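Local structure of dihydrofolate reductase, putative (Aspergillus flavus, 6DRS) at residues 8-12 with 162-166; 20-24 with 201-206; 126-130 with 142-146; 180-184 with 231-235. The protein probably catalyses the NADPH-dependent reduction of dihydrofolate to tetrahydrofolate, and is held here with NADP and an antifolate inhibitor. All blocks are in the same frame, centred on the assembly; numbering follows the deposited sequence.

Contact 1. Residues 8-12 with 162-166; sequences TLIVA and YATAL. With H8A (3-{[(3R)-7,9-diamino-3-methyl-2,3-dihydrofuro[2,3-f]quinazolin-4-yl]oxy}benzonitrile), chain G.
Tyr162 reaches from its helix to strand 8-12, and its hydroxyl donates a hydrogen bond to the carbonyl oxygen of Ile10, with 2.8 Å between Tyr162 OH and Ile10 O. The phenol arrives above the carbonyl plane, 36° out of it, and Ile10 O lies at the edge of the tyrosine ring. The same oxygen takes a second bond from the inhibitor: N12 of H8A stands 2.8 Å from Ile10 O, and its N-H points almost straight at it (177°). Two donors thus grip one buried carbonyl, and the rotation of the tyrosine hydroxyl is fixed.

Apolar contacts support the polar pair. Val11 crosses the far end of the tyrosine, its CG2 methyl 3.6 Å from Tyr162 CZ; with CG1 between the backbone N and the carbonyl carbon (chi1 70°), CG2 is the branch left facing the phenol. Leu9 slides past the other end of the ring, CD2 at 3.8 Å from Tyr162 CD1. Its CD1 rests on Ala165 CB, while CD2 also meets Leu166 CD2.

Beyond the pair, Ala12 N bonds to O7N of the bound NADP, and Asp40 OD1 holds the inhibitor as well. A diaminoheterocycle whose amino group bonds a carbonyl of this strand, while an acidic residue also holds it, is characteristic of antifolates in dihydrofolate reductase; here Tyr162 shares that carbonyl.

Contact 2. Residues 20-24 with 201-206; sequences EKTLL and IDEELL
Lys21 and Leu23 lie beside the start of helix 203-206, the CA atoms of Leu23 and Asp202 coming within 5.9 Å while the chain passes from loop into strand at Thr22. The direct polar link is a hydrogen bond from the backbone N of Thr22 to Glu203 OE1, 2.9 Å long with an N-H...O angle of 148°, which meets the carboxylate oxygen nearly along its C-O axis. A bend at chi2 of Glu203 (-63°) folds its carboxylate back toward the strand, against Lys21 CB.

Asp202 occupies the N-cap position, but its side chain makes no capping bond; OD1 instead accepts from the adjacent Glu203 N, using the anti lone pair. OD2 is occupied by two waters that donate to it: one lies 2.7 Å from Leu24 N, and the other accepts from Lys21 NZ. The lysine chain, extended beyond CG, crosses the aspartate at about a right angle, and its NZ remains 4.2 Å from Asp202 OD2, beyond a salt bridge, so the attraction is probably relayed largely through water. Thr22 O, buried against Asp202 CB at 3.3 Å, has no polar partner.

Leu24 covers the apolar side, CG lying 3.9 Å from Asp202 CB and CD1 facing Leu205. Strand 22-27 pairs antiparallel with strand 7-17, while Leu24 and Leu205 also reach Met178 on strand 174-183, and Leu205 packs against Trp211 of strand 211-213.

Contact 3. Residues 126-130 with 142-146; sequences ITDAI and VEEKF
With CG anti to the backbone N (chi1 -161°), Asp128 sends its carboxylate toward the helix, where Lys145, likewise anti and extended throughout, comes to meet it from the opposite direction. NZ of Lys145 stands 2.9 Å from Asp128 OD2 in a hydrogen-bonded salt bridge, reached on the syn side of the oxygen but 22° out of the carboxylate plane.

The edge of Phe146 faces the same oxygen: its CZ is 3.3 Å from Asp128 OD2, close to the ring plane, and carboxylate and ring are turned 70° apart. Lys145 CG lies 3.7 Å above one face of the Phe146 ring, offset toward the rim. Ile126 CD1 approaches Phe146 CE1 obliquely, while further along the strand Ile130 CD1 meets Val142 CG1 at 3.7 Å.

Strand 128-132 pairs in parallel with strand 81-85, and Val142 and Phe146 pack on Ile81 of that neighbour. The contact thus sets the first strand of a beta-alpha-beta crossover, completed by strand 150-157, against its connecting helix. With one close ammonium, a weak, long ion pair from OD1 to Arg104 and the weakly positive rim of a phenyl ring, the buried carboxylate of Asp128 is probably stabilised in its charged form.

Contact 4. Residues 180-184 with 231-235; sequences NVEKK and WKDEG
The indole of Trp231 turns its six-membered ring toward residues 180-182 of strand 174-183, and CH2 is the atom that leads. Glu182 crosses it at about a right angle with its carboxylate plane tilted 33° from the ring, CD lying 3.7 Å from Trp231 CH2; the approach is oblique. Asn180 meets the same part of the ring with its CB, at 3.7 Å from Trp231 CH2, and with its backbone oxygen, 3.6 Å from Trp231 CZ3. Polar ends of both strand residues are turned to other partners: Glu182 OE1 forms a salt bridge with Arg238, and Asn180 ND2 bonds to Gln240 OE1. Arg238 makes a cation-pi contact with Trp231 too, which places the carboxylate and the indole around one guanidinium.

Both segments border strand 237-246, which pairs antiparallel with strand 174-183 and with strand 232-234. The latter turns back into it as a beta hairpin, so the contact bridges two strands that share a neighbour in the sheet of the reductase fold.

At the other end, Lys184 is bent at chi2, chi3 and chi4, which curls it back to Asp233 and Gly235. NZ donates to Gly235 O at 3.0 Å, almost in line with the carbonyl bond (171°). The salt bridge to Asp233 is long, 3.7 Å between Lys184 NZ and Asp233 OD1, and the nearer approach is made by methylene CE, 3.3 Å from Asp233 OD1.

Overall arrangement
One mixed beta-sheet is reached by all four contacts. Contact 1 lies nearest the middle of the chain, about 8 Å from its centre, and contacts 3 and 4, centres about 35 Å apart, fall on opposite sides of it. Contacts 1 and 2 touch directly, Leu166 CD1 lying 4.0 Å from Ile201 CG1, and their strands 7-17 and 22-27 are neighbours. Contact 4 joins through strand 174-183, which also borders strand 7-17. Along the chain, contact 3 is nested within the loops closed by contacts 1 and 2, which cross each other; contact 4 opens after contact 1 closes. Distant sequence segments thus converge on the sheet whose strand 7-17 lines part of the inhibitor and cofactor pockets.

Contact 1. Residues 8-12 with 162-166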
loop_
_atom_site.group_PDB
_atom_site.type_symbol
_atom_site.label_atom_id
_atom_site.label_comp_id
_atom_site.label_asym_id
_atom_site.label_seq_id
_atom_site.Cartn_x
_atom_site.Cartn_y
_atom_site.Cartn_z
ATOM N N THR A 8 8.250 -1.688 4.572
ATOM C CA THR A 8 7.545 -2.604 3.703
ATOM C C THR A 8 6.883 -1.802 2.572
ATOM O O THR A 8 6.049 -0.941 2.834
ATOM C CB THR A 8 6.536 -3.430 4.509
ATOM O OG1 THR A 8 7.252 -4.096 5.555
ATOM C CG2 THR A 8 5.776 -4.420 3.660
ATOM N N LEU A 9 7.275 -2.090 1.334
ATOM C CA LEU A 9 6.535 -1.672 0.126
ATOM C C LEU A 9 5.420 -2.689 -0.139
ATOM O O LEU A 9 5.660 -3.909 -0.122
ATOM C CB LEU A 9 7.505 -1.640 -1.056
ATOM C CG LEU A 9 8.498 -0.485 -1.066
ATOM C CD1 LEU A 9 9.367 -0.495 0.182
ATOM C CD2 LEU A 9 9.352 -0.539 -2.331
ATOM N N ILE A 10 4.195 -2.215 -0.322
ATOM C CA ILE A 10 3.122 -3.104 -0.709
ATOM C C ILE A 10 2.527 -2.586 -2.018
ATOM O O ILE A 10 2.257 -1.365 -2.160
ATOM C CB ILE A 10 2.070 -3.238 0.398
ATOM C CG1 ILE A 10 0.997 -4.250 0.009
ATOM C CG2 ILE A 10 1.487 -1.882 0.791
ATOM C CD1 ILE A 10 -0.062 -4.454 1.059
ATOM N N VAL A 11 2.304 -3.520 -2.936
ATOM C CA VAL A 11 1.989 -3.173 -4.341
ATOM C C VAL A 11 1.214 -4.326 -4.969
ATOM O O VAL A 11 1.408 -5.485 -4.575
ATOM C CB VAL A 11 3.291 -2.894 -5.127
ATOM C CG1 VAL A 11 4.091 -4.171 -5.345
ATOM C CG2 VAL A 11 3.051 -2.174 -6.453
ATOM N N ALA A 12 0.325 -4.014 -5.915
ATOM C CA ALA A 12 -0.223 -5.022 -6.837
ATOM C C ALA A 12 0.408 -4.802 -8.225
ATOM O O ALA A 12 0.503 -3.659 -8.687
ATOM C CB ALA A 12 -1.733 -4.981 -6.856
ATOM N N TYR A 162 8.065 4.550 -4.664
ATOM C CA TYR A 162 8.699 3.214 -4.550
ATOM C C TYR A 162 10.179 3.310 -4.949
ATOM O O TYR A 162 11.053 2.716 -4.291
ATOM C CB TYR A 162 8.069 2.191 -5.495
ATOM C CG TYR A 162 6.696 1.681 -5.140
ATOM C CD1 TYR A 162 6.368 1.283 -3.852
ATOM C CD2 TYR A 162 5.723 1.587 -6.114
ATOM C CE1 TYR A 162 5.109 0.801 -3.543
ATOM C CE2 TYR A 162 4.450 1.120 -5.823
ATOM C CZ TYR A 162 4.149 0.704 -4.539
ATOM O OH TYR A 162 2.887 0.267 -4.283
ATOM N N ALA A 163 10.431 4.035 -6.039
ATOM C CA ALA A 163 11.781 4.225 -6.528
ATOM C C ALA A 163 12.620 4.856 -5.418
ATOM O O ALA A 163 13.733 4.391 -5.159
ATOM C CB ALA A 163 11.776 5.051 -7.791
ATOM N N THR A 164 12.074 5.869 -4.747
ATOM C CA THR A 164 12.785 6.518 -3.633
ATOM C C THR A 164 13.009 5.533 -2.475
ATOM O O THR A 164 14.130 5.448 -1.943
ATOM C CB THR A 164 12.062 7.764 -3.111
ATOM O OG1 THR A 164 11.785 8.594 -4.236
ATOM C CG2 THR A 164 12.920 8.547 -2.143
ATOM N N ALA A 165 11.975 4.783 -2.091
ATOM C CA ALA A 165 12.162 3.759 -1.029
ATOM C C ALA A 165 13.350 2.850 -1.377
ATOM O O ALA A 165 14.243 2.651 -0.554
ATOM C CB ALA A 165 10.895 2.976 -0.782
ATOM N N LEU A 166 13.387 2.348 -2.609
ATOM C CA LEU A 166 14.368 1.352 -2.991
ATOM C C LEU A 166 15.758 1.985 -3.012
ATOM O O LEU A 166 16.733 1.273 -2.963
ATOM C CB LEU A 166 13.997 0.754 -4.349
ATOM C CG LEU A 166 12.722 -0.093 -4.350
ATOM C CD1 LEU A 166 12.252 -0.367 -5.768
ATOM C CD2 LEU A 166 12.934 -1.403 -3.609
HETATM C C2 H8A G . -5.252 0.158 -3.806
HETATM C C3 H8A G . -5.008 -1.219 -3.786
HETATM C C4 H8A G . -3.712 -1.698 -3.504
HETATM C C5 H8A G . -2.643 -0.805 -3.269
HETATM C C6 H8A G . -2.939 0.578 -3.281
HETATM C C7 H8A G . -4.201 1.024 -3.563
HETATM C C8 H8A G . -1.397 -1.315 -2.980
HETATM O O1 H8A G . -6.497 0.645 -4.065
HETATM C C10 H8A G . -2.208 -3.496 -3.184
HETATM C C14 H8A G . -7.358 1.129 -3.095
HETATM C C15 H8A G . -8.421 1.966 -3.498
HETATM C C16 H8A G . -9.313 2.469 -2.534
HETATM C C17 H8A G . -9.136 2.132 -1.179
HETATM C C18 H8A G . -8.088 1.297 -0.740
HETATM N N9 H8A G . -1.194 -2.651 -2.958
HETATM N N11 H8A G . -3.442 -3.034 -3.484
HETATM N N12 H8A G . -0.301 -0.398 -2.686
HETATM N N13 H8A G . -2.031 -4.951 -3.168
HETATM C C19 H8A G . -7.202 0.809 -1.725
HETATM C C20 H8A G . -7.938 0.997 0.560
HETATM N N21 H8A G . -7.787 0.780 1.729
HETATM C C22 H8A G . -4.261 2.482 -3.553
HETATM C C23 H8A G . -2.776 2.835 -3.431
HETATM O O24 H8A G . -2.084 1.630 -3.057
HETATM C C25 H8A G . -4.839 2.924 -2.226
#

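Contact 2. Residues 20-24 with 201-206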
loop_
_atom_site.group_PDB
_atom_site.type_symbol
_atom_site.label_atom_id
_atom_site.label_comp_id
_atom_site.label_asym_id
_atom_site.label_seq_id
_atom_site.Cartn_x
_atom_site.Cartn_y
_atom_site.Cartn_z
ATOM N N GLU A 20 12.474 -7.179 -24.361
ATOM C CA GLU A 20 13.682 -7.089 -23.522
ATOM C C GLU A 20 13.437 -7.663 -22.115
ATOM O O GLU A 20 14.337 -8.256 -21.546
ATOM C CB GLU A 20 14.201 -5.649 -23.478
ATOM C CG GLU A 20 13.923 -4.868 -24.754
ATOM C CD GLU A 20 12.525 -4.261 -24.871
ATOM O OE1 GLU A 20 12.425 -3.017 -24.904
ATOM O OE2 GLU A 20 11.532 -5.028 -24.942
ATOM N N LYS A 21 12.246 -7.502 -21.535
ATOM C CA LYS A 21 11.999 -7.997 -20.165
ATOM C C LYS A 21 10.498 -7.994 -19.878
ATOM O O LYS A 21 9.736 -7.344 -20.584
ATOM C CB LYS A 21 12.727 -7.125 -19.141
ATOM C CG LYS A 21 12.436 -5.637 -19.230
ATOM C CD LYS A 21 13.278 -4.826 -18.285
ATOM C CE LYS A 21 13.085 -3.341 -18.486
ATOM N NZ LYS A 21 13.980 -2.559 -17.601
ATOM N N THR A 22 10.076 -8.741 -18.867
ATOM C CA THR A 22 8.733 -8.587 -18.362
ATOM C C THR A 22 8.680 -7.347 -17.464
ATOM O O THR A 22 9.410 -7.256 -16.466
ATOM C CB THR A 22 8.292 -9.817 -17.572
ATOM O OG1 THR A 22 8.391 -10.916 -18.480
ATOM C CG2 THR A 22 6.879 -9.700 -17.041
ATOM N N LEU A 23 7.831 -6.393 -17.833
ATOM C CA LEU A 23 7.547 -5.224 -16.988
ATOM C C LEU A 23 6.444 -5.607 -15.987
ATOM O O LEU A 23 5.694 -6.600 -16.201
ATOM C CB LEU A 23 7.084 -4.060 -17.872
ATOM C CG LEU A 23 8.133 -3.471 -18.813
ATOM C CD1 LEU A 23 7.500 -2.480 -19.779
ATOM C CD2 LEU A 23 9.283 -2.826 -18.041
ATOM N N LEU A 24 6.361 -4.829 -14.899
ATOM C CA LEU A 24 5.330 -5.027 -13.858
ATOM C C LEU A 24 4.442 -3.771 -13.815
ATOM O O LEU A 24 4.832 -2.742 -13.258
ATOM C CB LEU A 24 6.025 -5.287 -12.516
ATOM C CG LEU A 24 6.863 -6.570 -12.424
ATOM C CD1 LEU A 24 7.497 -6.674 -11.047
ATOM C CD2 LEU A 24 6.026 -7.814 -12.728
ATOM N N ILE A 201 11.539 -1.828 -10.489
ATOM C CA ILE A 201 12.411 -2.992 -10.678
ATOM C C ILE A 201 11.463 -4.112 -11.091
ATOM O O ILE A 201 10.268 -4.041 -10.759
ATOM C CB ILE A 201 13.198 -3.333 -9.388
ATOM C CG1 ILE A 201 12.270 -3.569 -8.190
ATOM C CG2 ILE A 201 14.236 -2.251 -9.087
ATOM C CD1 ILE A 201 12.951 -4.151 -6.964
ATOM N N ASP A 202 11.962 -5.102 -11.827
ATOM C CA ASP A 202 11.084 -6.148 -12.359
ATOM C C ASP A 202 11.863 -7.461 -12.444
ATOM O O ASP A 202 11.480 -8.463 -11.847
ATOM C CB ASP A 202 10.505 -5.782 -13.731
ATOM C CG ASP A 202 11.425 -4.893 -14.561
ATOM O OD1 ASP A 202 12.622 -5.255 -14.720
ATOM O OD2 ASP A 202 10.953 -3.821 -15.021
ATOM N N GLU A 203 12.943 -7.435 -13.203
ATOM C CA GLU A 203 13.681 -8.635 -13.517
ATOM C C GLU A 203 14.465 -9.076 -12.276
ATOM O O GLU A 203 14.577 -10.278 -11.998
ATOM C CB GLU A 203 14.572 -8.397 -14.741
ATOM C CG GLU A 203 13.805 -8.445 -16.062
ATOM C CD GLU A 203 13.149 -9.777 -16.425
ATOM O OE1 GLU A 203 12.143 -9.774 -17.181
ATOM O OE2 GLU A 203 13.639 -10.825 -15.950
ATOM N N GLU A 204 14.925 -8.103 -11.500
ATOM C CA GLU A 204 15.726 -8.433 -10.362
ATOM C C GLU A 204 14.900 -9.178 -9.298
ATOM O O GLU A 204 15.481 -9.946 -8.540
ATOM C CB GLU A 204 16.571 -7.238 -9.926
ATOM C CG GLU A 204 15.834 -6.211 -9.102
ATOM C CD GLU A 204 16.548 -4.867 -9.094
ATOM O OE1 GLU A 204 16.818 -4.325 -10.210
ATOM O OE2 GLU A 204 16.850 -4.358 -7.971
ATOM N N LEU A 205 13.567 -9.004 -9.266
ATOM C CA LEU A 205 12.690 -9.802 -8.400
ATOM C C LEU A 205 12.393 -11.156 -9.051
ATOM O O LEU A 205 12.449 -12.183 -8.394
ATOM C CB LEU A 205 11.369 -9.065 -8.172
ATOM C CG LEU A 205 11.477 -7.665 -7.576
ATOM C CD1 LEU A 205 10.104 -7.016 -7.516
ATOM C CD2 LEU A 205 12.136 -7.708 -6.201
ATOM N N LEU A 206 12.038 -11.154 -10.327
ATOM C CA LEU A 206 11.618 -12.405 -10.957
ATOM C C LEU A 206 12.830 -13.351 -11.096
ATOM O O LEU A 206 12.648 -14.566 -11.087
ATOM C CB LEU A 206 10.902 -12.128 -12.291
ATOM C CG LEU A 206 9.736 -11.131 -12.253
ATOM C CD1 LEU A 206 9.443 -10.549 -13.635
ATOM C CD2 LEU A 206 8.468 -11.726 -11.637
HETATM O O HOH W 1 11.804 -1.181 -15.763
HETATM O O HOH W 2 8.372 -3.148 -14.292
#

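Contact 3. Residues 126-130 with 142-146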
loop_
_atom_site.group_PDB
_atom_site.type_symbol
_atom_site.label_atom_id
_atom_site.label_comp_id
_atom_site.label_asym_id
_atom_site.label_seq_id
_atom_site.Cartn_x
_atom_site.Cartn_y
_atom_site.Cartn_z
ATOM N N ILE A 126 -5.883 4.956 15.003
ATOM C CA ILE A 126 -6.507 6.261 14.765
ATOM C C ILE A 126 -6.358 6.648 13.285
ATOM O O ILE A 126 -5.635 5.999 12.542
ATOM C CB ILE A 126 -5.998 7.327 15.756
ATOM C CG1 ILE A 126 -4.483 7.494 15.745
ATOM C CG2 ILE A 126 -6.508 7.004 17.158
ATOM C CD1 ILE A 126 -3.968 8.288 14.591
ATOM N N THR A 127 -7.085 7.669 12.847
ATOM C CA THR A 127 -6.986 8.151 11.456
ATOM C C THR A 127 -6.304 9.519 11.468
ATOM O O THR A 127 -6.750 10.420 12.201
ATOM C CB THR A 127 -8.387 8.329 10.873
ATOM O OG1 THR A 127 -9.081 7.089 11.014
ATOM C CG2 THR A 127 -8.367 8.776 9.430
ATOM N N ASP A 128 -5.237 9.662 10.689
ATOM C CA ASP A 128 -4.586 10.941 10.546
ATOM C C ASP A 128 -4.080 11.115 9.101
ATOM O O ASP A 128 -3.917 10.126 8.373
ATOM C CB ASP A 128 -3.416 11.067 11.516
ATOM C CG ASP A 128 -2.969 12.503 11.762
ATOM O OD1 ASP A 128 -3.765 13.434 11.506
ATOM O OD2 ASP A 128 -1.814 12.685 12.183
ATOM N N ALA A 129 -3.784 12.361 8.712
ATOM C CA ALA A 129 -3.100 12.652 7.455
ATOM C C ALA A 129 -2.101 13.774 7.688
ATOM O O ALA A 129 -2.447 14.772 8.306
ATOM C CB ALA A 129 -4.086 13.025 6.389
ATOM N N ILE A 130 -0.888 13.589 7.194
ATOM C CA ILE A 130 0.131 14.616 7.261
ATOM C C ILE A 130 0.883 14.681 5.921
ATOM O O ILE A 130 0.941 13.698 5.174
ATOM C CB ILE A 130 1.083 14.365 8.436
ATOM C CG1 ILE A 130 1.960 13.142 8.190
ATOM C CG2 ILE A 130 0.288 14.207 9.718
ATOM C CD1 ILE A 130 2.655 12.628 9.444
ATOM N N VAL A 142 6.698 11.051 10.762
ATOM C CA VAL A 142 5.813 10.139 11.510
ATOM C C VAL A 142 6.487 9.673 12.808
ATOM O O VAL A 142 5.790 9.548 13.810
ATOM C CB VAL A 142 5.269 8.915 10.748
ATOM C CG1 VAL A 142 3.915 9.169 10.142
ATOM C CG2 VAL A 142 6.250 8.233 9.804
ATOM N N GLU A 143 7.788 9.382 12.774
ATOM C CA GLU A 143 8.512 8.961 13.985
ATOM C C GLU A 143 8.348 10.045 15.062
ATOM O O GLU A 143 7.901 9.755 16.168
ATOM C CB GLU A 143 9.987 8.684 13.685
ATOM C CG GLU A 143 10.269 7.262 13.221
ATOM C CD GLU A 143 11.350 7.110 12.151
ATOM O OE1 GLU A 143 12.052 8.110 11.858
ATOM O OE2 GLU A 143 11.496 5.992 11.601
ATOM N N GLU A 144 8.645 11.293 14.701
ATOM C CA GLU A 144 8.564 12.430 15.619
ATOM C C GLU A 144 7.133 12.616 16.153
ATOM O O GLU A 144 6.961 12.852 17.349
ATOM C CB GLU A 144 9.144 13.691 14.975
ATOM C CG GLU A 144 8.782 14.981 15.698
ATOM C CD GLU A 144 9.664 15.342 16.887
ATOM O OE1 GLU A 144 10.220 16.466 16.889
ATOM O OE2 GLU A 144 9.798 14.502 17.810
ATOM N N LYS A 145 6.106 12.511 15.314
ATOM C CA LYS A 145 4.764 12.816 15.796
ATOM C C LYS A 145 4.222 11.657 16.646
ATOM O O LYS A 145 3.511 11.896 17.615
ATOM C CB LYS A 145 3.804 13.209 14.669
ATOM C CG LYS A 145 2.398 13.568 15.139
ATOM C CD LYS A 145 1.448 14.181 14.100
ATOM C CE LYS A 145 0.030 14.273 14.632
ATOM N NZ LYS A 145 -0.915 14.962 13.720
ATOM N N PHE A 146 4.532 10.410 16.312
ATOM C CA PHE A 146 3.740 9.334 16.905
ATOM C C PHE A 146 4.522 8.542 17.955
ATOM O O PHE A 146 3.900 7.928 18.802
ATOM C CB PHE A 146 3.034 8.491 15.843
ATOM C CG PHE A 146 1.832 9.188 15.264
ATOM C CD1 PHE A 146 0.614 9.173 15.936
ATOM C CD2 PHE A 146 1.934 9.899 14.072
ATOM C CE1 PHE A 146 -0.491 9.832 15.420
ATOM C CE2 PHE A 146 0.827 10.563 13.561
ATOM C CZ PHE A 146 -0.375 10.527 14.234
#

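Contact 4. Residues 180-184 with 231-235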
loop_
_atom_site.group_PDB
_atom_site.type_symbol
_atom_site.label_atom_id
_atom_site.label_comp_id
_atom_site.label_asym_id
_atom_site.label_seq_id
_atom_site.Cartn_x
_atom_site.Cartn_y
_atom_site.Cartn_z
ATOM N N ASN A 180 0.369 -10.398 -7.312
ATOM C CA ASN A 180 0.446 -10.662 -8.775
ATOM C C ASN A 180 -0.967 -10.789 -9.335
ATOM O O ASN A 180 -1.789 -11.529 -8.800
ATOM C CB ASN A 180 1.220 -11.932 -9.131
ATOM C CG ASN A 180 2.640 -11.825 -8.661
ATOM O OD1 ASN A 180 3.230 -10.751 -8.744
ATOM N ND2 ASN A 180 3.138 -12.890 -8.063
ATOM N N VAL A 181 -1.207 -10.026 -10.403
ATOM C CA VAL A 181 -2.516 -9.944 -11.066
ATOM C C VAL A 181 -2.327 -10.359 -12.533
ATOM O O VAL A 181 -1.505 -9.782 -13.243
ATOM C CB VAL A 181 -3.125 -8.525 -10.956
ATOM C CG1 VAL A 181 -4.397 -8.390 -11.786
ATOM C CG2 VAL A 181 -3.406 -8.148 -9.506
ATOM N N GLU A 182 -3.083 -11.353 -12.970
ATOM C CA GLU A 182 -3.002 -11.837 -14.337
ATOM C C GLU A 182 -4.408 -12.021 -14.902
ATOM O O GLU A 182 -5.306 -12.428 -14.169
ATOM C CB GLU A 182 -2.279 -13.180 -14.375
ATOM C CG GLU A 182 -0.807 -13.014 -14.660
ATOM C CD GLU A 182 0.032 -14.261 -14.475
ATOM O OE1 GLU A 182 -0.530 -15.372 -14.577
ATOM O OE2 GLU A 182 1.245 -14.105 -14.219
ATOM N N LYS A 183 -4.598 -11.759 -16.204
ATOM C CA LYS A 183 -5.910 -12.111 -16.829
ATOM C C LYS A 183 -5.996 -13.640 -16.987
ATOM O O LYS A 183 -4.964 -14.307 -17.179
ATOM C CB LYS A 183 -6.055 -11.396 -18.172
ATOM C CG LYS A 183 -6.335 -9.897 -18.124
ATOM C CD LYS A 183 -7.023 -9.449 -19.398
ATOM C CE LYS A 183 -7.515 -8.016 -19.424
ATOM N NZ LYS A 183 -6.397 -7.132 -19.805
ATOM N N LYS A 184 -7.202 -14.212 -16.867
ATOM C CA LYS A 184 -7.435 -15.631 -17.250
ATOM C C LYS A 184 -7.209 -15.761 -18.764
ATOM O O LYS A 184 -7.526 -14.834 -19.514
ATOM C CB LYS A 184 -8.872 -16.098 -16.972
ATOM C CG LYS A 184 -9.514 -15.643 -15.669
ATOM C CD LYS A 184 -9.225 -16.547 -14.500
ATOM C CE LYS A 184 -10.212 -17.689 -14.386
ATOM N NZ LYS A 184 -11.479 -17.220 -13.793
ATOM N N TRP A 231 -2.470 -19.240 -6.454
ATOM C CA TRP A 231 -3.357 -18.464 -7.344
ATOM C C TRP A 231 -4.800 -18.691 -6.913
ATOM O O TRP A 231 -5.138 -19.781 -6.531
ATOM C CB TRP A 231 -3.186 -18.827 -8.826
ATOM C CG TRP A 231 -1.888 -18.381 -9.415
ATOM C CD1 TRP A 231 -0.802 -19.175 -9.636
ATOM C CD2 TRP A 231 -1.507 -17.059 -9.846
ATOM N NE1 TRP A 231 0.232 -18.439 -10.153
ATOM C CE2 TRP A 231 -0.169 -17.139 -10.304
ATOM C CE3 TRP A 231 -2.155 -15.822 -9.920
ATOM C CZ2 TRP A 231 0.527 -16.048 -10.830
ATOM C CZ3 TRP A 231 -1.465 -14.742 -10.421
ATOM C CH2 TRP A 231 -0.143 -14.850 -10.861
ATOM N N LYS A 232 -5.612 -17.648 -6.980
ATOM C CA LYS A 232 -7.022 -17.672 -6.583
ATOM C C LYS A 232 -7.814 -16.913 -7.657
ATOM O O LYS A 232 -7.341 -15.910 -8.189
ATOM C CB LYS A 232 -7.182 -16.960 -5.236
ATOM C CG LYS A 232 -5.985 -17.081 -4.291
ATOM C CD LYS A 232 -5.654 -15.814 -3.513
ATOM C CE LYS A 232 -6.740 -15.451 -2.519
ATOM N NZ LYS A 232 -6.534 -14.102 -1.945
ATOM N N ASP A 233 -8.998 -17.392 -8.002
ATOM C CA ASP A 233 -9.693 -16.816 -9.138
ATOM C C ASP A 233 -10.532 -15.652 -8.631
ATOM O O ASP A 233 -11.195 -15.800 -7.644
ATOM C CB ASP A 233 -10.541 -17.850 -9.886
ATOM C CG ASP A 233 -9.743 -18.700 -10.870
ATOM O OD1 ASP A 233 -8.739 -18.200 -11.449
ATOM O OD2 ASP A 233 -10.130 -19.861 -11.059
ATOM N N GLU A 234 -10.464 -14.511 -9.297
ATOM C CA GLU A 234 -11.326 -13.396 -8.954
ATOM C C GLU A 234 -11.928 -12.843 -10.247
ATOM O O GLU A 234 -11.416 -11.877 -10.795
ATOM C CB GLU A 234 -10.536 -12.326 -8.191
ATOM C CG GLU A 234 -9.602 -12.875 -7.115
ATOM C CD GLU A 234 -10.251 -13.310 -5.800
ATOM O OE1 GLU A 234 -11.445 -12.982 -5.577
ATOM O OE2 GLU A 234 -9.558 -13.979 -4.988
ATOM N N GLY A 235 -12.991 -13.476 -10.742
ATOM C CA GLY A 235 -13.661 -13.013 -11.965
ATOM C C GLY A 235 -12.797 -13.269 -13.188
ATOM O O GLY A 235 -12.469 -14.407 -13.482
#